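Local coordinates for protein leucine aminopeptidase 2, chloroplastic (Streptomyces sp. BC16019, PDB 5LHJ) that is a manganese-binding M17-family metalloaminopeptidase of bottromycin maturation, presumably removing unsubstituted N-terminal amino acids from peptides, at residues R43-A48 against L82-S87; D37-G42 against T109-L114. All coordinates share one frame; numbering follows the deposited sequence. Where two conformers were deposited one is given.

Contact 1 of 2, residues R43-A48 against L82-S87; sequences RHTGAA and LGPAGS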
ATOM      1  N   ARG A  43      11.960  18.969  46.957  1.00 26.91           N
ATOM      2  CA  ARG A  43      12.304  17.924  47.911  1.00 28.28           C
ATOM      3  C   ARG A  43      13.102  16.820  47.233  1.00 27.55           C
ATOM      4  O   ARG A  43      12.597  16.174  46.327  1.00 26.33           O
ATOM      5  CB  ARG A  43      11.027  17.321  48.502  1.00 29.90           C
ATOM      6  CG  ARG A  43      10.131  18.304  49.243  1.00 32.12           C
ATOM      7  CD  ARG A  43      10.825  18.775  50.501  1.00 35.61           C
ATOM      8  NE  ARG A  43       9.984  19.616  51.340  1.00 40.46           N
ATOM      9  CZ  ARG A  43      10.342  20.054  52.553  1.00 44.93           C
ATOM     10  NH1 ARG A  43      11.527  19.725  53.093  1.00 46.32           N
ATOM     11  NH2 ARG A  43       9.503  20.815  53.251  1.00 47.60           N
ATOM     12  N   HIS A  44      14.342  16.609  47.672  1.00 27.97           N
ATOM     13  CA  HIS A  44      15.110  15.435  47.263  1.00 28.50           C
ATOM     14  C   HIS A  44      14.668  14.237  48.079  1.00 29.85           C
ATOM     15  O   HIS A  44      14.051  14.384  49.131  1.00 28.96           O
ATOM     16  CB  HIS A  44      16.621  15.658  47.421  1.00 29.16           C
ATOM     17  CG  HIS A  44      17.208  16.578  46.393  1.00 28.36           C
ATOM     18  ND1 HIS A  44      17.283  16.244  45.058  1.00 28.37           N
ATOM     19  CD2 HIS A  44      17.734  17.823  46.499  1.00 28.54           C
ATOM     20  CE1 HIS A  44      17.838  17.240  44.387  1.00 28.17           C
ATOM     21  NE2 HIS A  44      18.128  18.208  45.241  1.00 28.19           N
ATOM     22  N   THR A  45      14.997  13.044  47.594  1.00 31.38           N
ATOM     23  CA  THR A  45      14.584  11.817  48.269  1.00 33.60           C
ATOM     24  C   THR A  45      15.189  11.850  49.670  1.00 34.73           C
ATOM     25  O   THR A  45      16.330  12.281  49.846  1.00 34.67           O
ATOM     26  CB  THR A  45      15.053  10.560  47.513  1.00 34.76           C
ATOM     27  OG1 THR A  45      16.473  10.577  47.408  1.00 37.04           O
ATOM     28  CG2 THR A  45      14.453  10.488  46.105  1.00 34.36           C
ATOM     29  N   GLY A  46      14.388  11.472  50.662  1.00 36.00           N
ATOM     30  CA  GLY A  46      14.801  11.499  52.066  1.00 37.58           C
ATOM     31  C   GLY A  46      14.466  12.765  52.841  1.00 38.11           C
ATOM     32  O   GLY A  46      14.569  12.762  54.068  1.00 39.05           O
ATOM     33  N   ALA A  47      14.072  13.840  52.150  1.00 37.37           N
ATOM     34  CA  ALA A  47      13.764  15.124  52.800  1.00 37.62           C
ATOM     35  C   ALA A  47      12.414  15.057  53.508  1.00 37.93           C
ATOM     36  O   ALA A  47      11.514  14.345  53.063  1.00 38.87           O
ATOM     37  CB  ALA A  47      13.776  16.260  51.785  1.00 37.35           C
ATOM     38  N   ALA A  48      12.281  15.787  54.613  1.00 38.01           N
ATOM     39  CA  ALA A  48      11.079  15.706  55.447  1.00 38.29           C
ATOM     40  C   ALA A  48       9.895  16.407  54.785  1.00 37.12           C
ATOM     41  O   ALA A  48      10.026  17.524  54.297  1.00 37.32           O
ATOM     42  CB  ALA A  48      11.338  16.304  56.821  1.00 38.98           C
ATOM     43  N   LEU A  82      12.429  16.088  43.459  1.00 23.96           N
ATOM     44  CA  LEU A  82      13.681  16.310  42.729  1.00 24.56           C
ATOM     45  C   LEU A  82      14.557  15.050  42.665  1.00 25.86           C
ATOM     46  O   LEU A  82      15.698  15.108  42.193  1.00 25.61           O
ATOM     47  CB  LEU A  82      14.466  17.453  43.379  1.00 24.88           C
ATOM     48  CG  LEU A  82      13.796  18.838  43.358  1.00 24.42           C
ATOM     49  CD1 LEU A  82      14.516  19.778  44.303  1.00 24.75           C
ATOM     50  CD2 LEU A  82      13.769  19.430  41.957  1.00 24.25           C
ATOM     51  N   GLY A  83      14.023  13.914  43.114  1.00 26.55           N
ATOM     52  CA  GLY A  83      14.770  12.657  43.100  1.00 28.04           C
ATOM     53  C   GLY A  83      15.978  12.671  44.020  1.00 29.13           C
ATOM     54  O   GLY A  83      16.141  13.593  44.827  1.00 28.90           O
ATOM     55  N   PRO A  84      16.839  11.645  43.908  1.00 31.01           N
ATOM     56  CA  PRO A  84      18.056  11.603  44.724  1.00 32.13           C
ATOM     57  C   PRO A  84      18.972  12.793  44.475  1.00 31.97           C
ATOM     58  O   PRO A  84      19.201  13.170  43.324  1.00 32.57           O
ATOM     59  CB  PRO A  84      18.727  10.296  44.288  1.00 32.97           C
ATOM     60  CG  PRO A  84      17.606   9.448  43.779  1.00 33.00           C
ATOM     61  CD  PRO A  84      16.686  10.429  43.096  1.00 32.00           C
ATOM     62  N   ALA A  85      19.485  13.383  45.553  1.00 32.25           N
ATOM     63  CA  ALA A  85      20.373  14.537  45.444  1.00 31.96           C
ATOM     64  C   ALA A  85      21.568  14.241  44.531  1.00 32.43           C
ATOM     65  O   ALA A  85      21.943  15.076  43.714  1.00 31.57           O
ATOM     66  CB  ALA A  85      20.840  14.977  46.822  1.00 32.40           C
ATOM     67  N   GLY A  86      22.124  13.035  44.653  1.00 33.81           N
ATOM     68  CA  GLY A  86      23.288  12.623  43.879  1.00 34.82           C
ATOM     69  C   GLY A  86      23.102  12.493  42.378  1.00 35.22           C
ATOM     70  O   GLY A  86      24.067  12.669  41.630  1.00 37.02           O
ATOM     71  N   SER A  87      21.885  12.188  41.929  1.00 34.83           N
ATOM     72  CA  SER A  87      21.612  11.993  40.499  1.00 34.86           C
ATOM     73  C   SER A  87      20.977  13.204  39.795  1.00 33.35           C
ATOM     74  O   SER A  87      20.857  13.202  38.568  1.00 33.16           O
ATOM     75  CB  SER A  87      20.729  10.758  40.293  1.00 36.01           C
ATOM     76  OG  SER A  87      19.472  10.917  40.916  1.00 36.57           O
TER
HETATM   77  O   HOH W   1      18.666  12.607  48.224  1.00 33.74           O

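Contact 2 of 2, residues D37-G42 against T109-L114; sequences DVVACG and TLRLDL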
ATOM      1  N   ASP A  37      -0.197  32.754  46.577  1.00 33.16           N
ATOM      2  CA  ASP A  37      -1.303  31.827  46.778  1.00 31.78           C
ATOM      3  C   ASP A  37      -0.754  30.414  46.873  1.00 28.65           C
ATOM      4  O   ASP A  37      -1.283  29.610  47.624  1.00 27.75           O
ATOM      5  CB  ASP A  37      -2.309  31.906  45.634  1.00 33.14           C
ATOM      6  CG  ASP A  37      -2.945  33.267  45.515  1.00 35.80           C
ATOM      7  OD1 ASP A  37      -3.182  33.918  46.557  1.00 36.76           O
ATOM      8  OD2 ASP A  37      -3.183  33.700  44.370  1.00 37.85           O
ATOM      9  N   VAL A  38       0.299  30.133  46.095  1.00 26.41           N
ATOM     10  CA  VAL A  38       0.947  28.822  46.066  1.00 24.93           C
ATOM     11  C   VAL A  38       2.467  28.979  46.187  1.00 23.92           C
ATOM     12  O   VAL A  38       3.067  29.865  45.558  1.00 23.07           O
ATOM     13  CB  VAL A  38       0.613  28.056  44.760  1.00 24.81           C
ATOM     14  CG1 VAL A  38       1.254  26.666  44.758  1.00 24.43           C
ATOM     15  CG2 VAL A  38      -0.886  27.942  44.574  1.00 25.14           C
ATOM     16  N   VAL A  39       3.076  28.123  47.006  1.00 22.83           N
ATOM     17  CA  VAL A  39       4.528  28.023  47.134  1.00 22.81           C
ATOM     18  C   VAL A  39       4.938  26.590  46.793  1.00 22.60           C
ATOM     19  O   VAL A  39       4.386  25.644  47.365  1.00 22.38           O
ATOM     20  CB  VAL A  39       4.992  28.345  48.564  1.00 23.26           C
ATOM     21  CG1 VAL A  39       6.496  28.108  48.713  1.00 23.42           C
ATOM     22  CG2 VAL A  39       4.633  29.783  48.928  1.00 23.77           C
ATOM     23  N   ALA A  40       5.895  26.444  45.883  1.00 22.71           N
ATOM     24  CA  ALA A  40       6.424  25.140  45.487  1.00 22.73           C
ATOM     25  C   ALA A  40       7.779  24.899  46.139  1.00 23.20           C
ATOM     26  O   ALA A  40       8.735  25.638  45.878  1.00 23.17           O
ATOM     27  CB  ALA A  40       6.558  25.053  43.983  1.00 23.02           C
ATOM     28  N   CYS A  41       7.840  23.827  46.929  1.00 23.56           N
ATOM     29  CA  CYS A  41       9.005  23.438  47.718  0.55 24.44           C
ATOM     30  C   CYS A  41       9.663  22.234  47.046  1.00 24.54           C
ATOM     31  O   CYS A  41       8.994  21.219  46.840  1.00 23.67           O
ATOM     32  CB  CYS A  41       8.526  23.046  49.122  0.55 25.54           C
ATOM     33  SG  CYS A  41       9.780  22.466  50.285  0.55 27.54           S
ATOM     34  N   GLY A  42      10.951  22.343  46.718  1.00 24.11           N
ATOM     35  CA  GLY A  42      11.716  21.242  46.136  1.00 24.89           C
ATOM     36  C   GLY A  42      12.172  20.261  47.199  1.00 25.79           C
ATOM     37  O   GLY A  42      12.704  20.673  48.223  1.00 25.97           O
ATOM     38  N   THR A 109      -0.999  33.873  42.119  1.00 30.45           N
ATOM     39  CA  THR A 109       0.446  34.051  42.327  1.00 29.93           C
ATOM     40  C   THR A 109       1.120  32.750  42.776  1.00 27.83           C
ATOM     41  O   THR A 109       0.589  32.045  43.638  1.00 26.92           O
ATOM     42  CB  THR A 109       0.709  35.154  43.372  1.00 31.11           C
ATOM     43  OG1 THR A 109       0.046  34.809  44.590  1.00 33.91           O
ATOM     44  CG2 THR A 109       0.151  36.489  42.894  1.00 32.08           C
ATOM     45  N   LEU A 110       2.275  32.443  42.170  1.00 26.28           N
ATOM     46  CA  LEU A 110       3.056  31.242  42.464  1.00 25.10           C
ATOM     47  C   LEU A 110       4.505  31.619  42.754  1.00 24.67           C
ATOM     48  O   LEU A 110       5.122  32.332  41.967  1.00 25.37           O
ATOM     49  CB  LEU A 110       3.011  30.272  41.270  1.00 24.87           C
ATOM     50  CG  LEU A 110       3.989  29.093  41.275  1.00 24.65           C
ATOM     51  CD1 LEU A 110       3.696  28.147  42.429  1.00 24.52           C
ATOM     52  CD2 LEU A 110       3.924  28.378  39.932  1.00 24.94           C
ATOM     53  N   ARG A 111       5.041  31.161  43.883  1.00 23.85           N
ATOM     54  CA  ARG A 111       6.459  31.330  44.194  1.00 23.94           C
ATOM     55  C   ARG A 111       7.122  29.959  44.147  1.00 23.24           C
ATOM     56  O   ARG A 111       6.727  29.062  44.890  1.00 22.75           O
ATOM     57  CB  ARG A 111       6.678  31.964  45.575  1.00 24.89           C
ATOM     58  CG  ARG A 111       8.121  32.402  45.776  1.00 25.39           C
ATOM     59  CD  ARG A 111       8.382  32.988  47.149  1.00 26.57           C
ATOM     60  NE  ARG A 111       8.503  31.956  48.185  1.00 26.74           N
ATOM     61  CZ  ARG A 111       7.785  31.883  49.308  1.00 27.93           C
ATOM     62  NH1 ARG A 111       6.850  32.787  49.621  1.00 29.13           N
ATOM     63  NH2 ARG A 111       8.015  30.888  50.158  1.00 27.98           N
ATOM     64  N   LEU A 112       8.102  29.803  43.256  1.00 22.44           N
ATOM     65  CA  LEU A 112       8.903  28.591  43.171  1.00 22.68           C
ATOM     66  C   LEU A 112      10.135  28.741  44.056  1.00 22.52           C
ATOM     67  O   LEU A 112      10.984  29.606  43.798  1.00 22.32           O
ATOM     68  CB  LEU A 112       9.354  28.353  41.719  1.00 23.21           C
ATOM     69  CG  LEU A 112       8.213  28.337  40.699  1.00 23.80           C
ATOM     70  CD1 LEU A 112       8.766  28.279  39.286  1.00 25.09           C
ATOM     71  CD2 LEU A 112       7.277  27.183  40.976  1.00 24.42           C
ATOM     72  N   ASP A 113      10.222  27.912  45.096  1.00 22.35           N
ATOM     73  CA  ASP A 113      11.419  27.838  45.938  1.00 23.10           C
ATOM     74  C   ASP A 113      12.367  26.711  45.523  1.00 22.82           C
ATOM     75  O   ASP A 113      13.338  26.441  46.226  1.00 23.18           O
ATOM     76  CB  ASP A 113      11.021  27.669  47.415  1.00 23.81           C
ATOM     77  CG  ASP A 113      10.344  28.908  48.001  1.00 24.92           C
ATOM     78  OD1 ASP A 113      10.184  29.933  47.304  1.00 26.24           O
ATOM     79  OD2 ASP A 113       9.961  28.865  49.187  1.00 25.87           O
ATOM     80  N   LEU A 114      12.130  26.091  44.366  1.00 22.52           N
ATOM     81  CA  LEU A 114      12.871  24.893  43.958  1.00 22.80           C
ATOM     82  C   LEU A 114      14.383  25.094  43.873  1.00 23.16           C
ATOM     83  O   LEU A 114      15.145  24.195  44.226  1.00 23.49           O
ATOM     84  CB  LEU A 114      12.374  24.382  42.588  1.00 22.94           C
ATOM     85  CG  LEU A 114      10.890  24.056  42.418  1.00 23.34           C
ATOM     86  CD1 LEU A 114      10.647  23.629  40.976  1.00 23.97           C
ATOM     87  CD2 LEU A 114      10.384  22.980  43.362  1.00 23.79           C
TER
HETATM   88  O   HOH W   2      12.693  24.189  47.826  1.00 27.48           O

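Contact 1 of 2, residues R43-A48 against L82-S87
H44 and the loop 82-85 form a loop-to-loop contact where two neighbouring strands of the N-terminal domain, 38-43 and 76-81, run out into loops. The evidence centres on the carbonyl oxygen of G83, which accepts two hydrogen bonds: H44 ND1 lies 2.9 Å from G83 O, and T45 N lies 3.0 Å from the same G83 O. The donors arrive from opposite faces of the G83 carbonyl plane. G83 O sits in the plane of the imidazole and, being a carbonyl oxygen, can only accept, so ND1 is the donor. CH-pi contacts sandwich the ring: A85 CA stands 3.8 Å from the H44 ring centroid over one face, and L82 CD1 is 4.2 Å from that centroid over the other. Chi1 of -73° sets CG of H44 anti to the carbonyl carbon; the ring beyond it lies between A85 and L82. T45 CG2 packs 3.7 Å from P84 CD, while a water accepts from A85 N and donates to T45 O. The backbone bond L82 N to R43 O (2.9 Å) carries the strand pairing, seen also in R43 with V80, into the loops. Beyond them, L82 rests on F93 and A96 of helix 90-102, and R43 touches V49 ahead of helix 51-55.

Contact 2 of 2, residues D37-G42 against T109-L114
V39 and R111 lie side by side and point the same way on one face of the sheet, where strands 38-42 and 109-112 run parallel, their axes 4.8 Å apart and inclined by 19°. V39 CG2 sits over one face of the R111 guanidinium, toward its rim, and V39 CG1 comes 3.5 Å from R111 NH2. The arginine chain bends at chi3 (78°), and its guanidinium is held by D113, which it grips side-on: NE reaches D113 OD1 at 2.8 Å and NH2 reaches D113 OD2, both carboxylate oxygens using their syn lone pairs and both lying close to the guanidinium plane. This two-point salt bridge should restrict rotation of the charged group.

On the other face, V38 and L110 cross obliquely, CG1 of V38 meeting CD1 of L110 at 3.7 Å, and A40 CB packs 3.8 Å from L112 CD2. The parallel register rests on V38 N to T109 O, R111 N to V38 O, A40 N to R111 O and D113 N to A40 O.

At the start of the pair, the D37 and T109 side chains cross at about a right angle. D37 N donates to T109 OG1 (2.9 Å), and T109 N meets D37 OD2 (3.1 Å) from above the carboxylate plane; R108 N donates to that oxygen as well. At the far end a water links G42 N with D113 O.

This is a parallel strand pairing within the five-strand mixed sheet of the N-terminal domain. Strand 76-81 pairs with the other edge of 38-43; helix 90-102, connecting 76-81 to 109-112, packs on the face carrying A40, L110 and L112, and L112 also meets helix 124-139.

How the contacts relate
Both contacts belong to the N-terminal domain of the M17 family, their centres about 17 Å apart, and strand 38-43 leads from one into the other. Contact 2 pairs it with 109-112; contact 1 begins at its last residue, R43, and runs on into the loop, where it meets the loop following strand 76-81. In the five-strand sheet, strand 38-43 stands between those two partners. In chain order the segments run 37-42, 43-48, 82-87 and 109-114, so contact 1 is nested within the loop that contact 2 closes. The contacts meet directly where L82 CD1 lies 3.7 Å from G42 CA, and helix 90-102 packs against both. Both lie away from the manganese-binding residues.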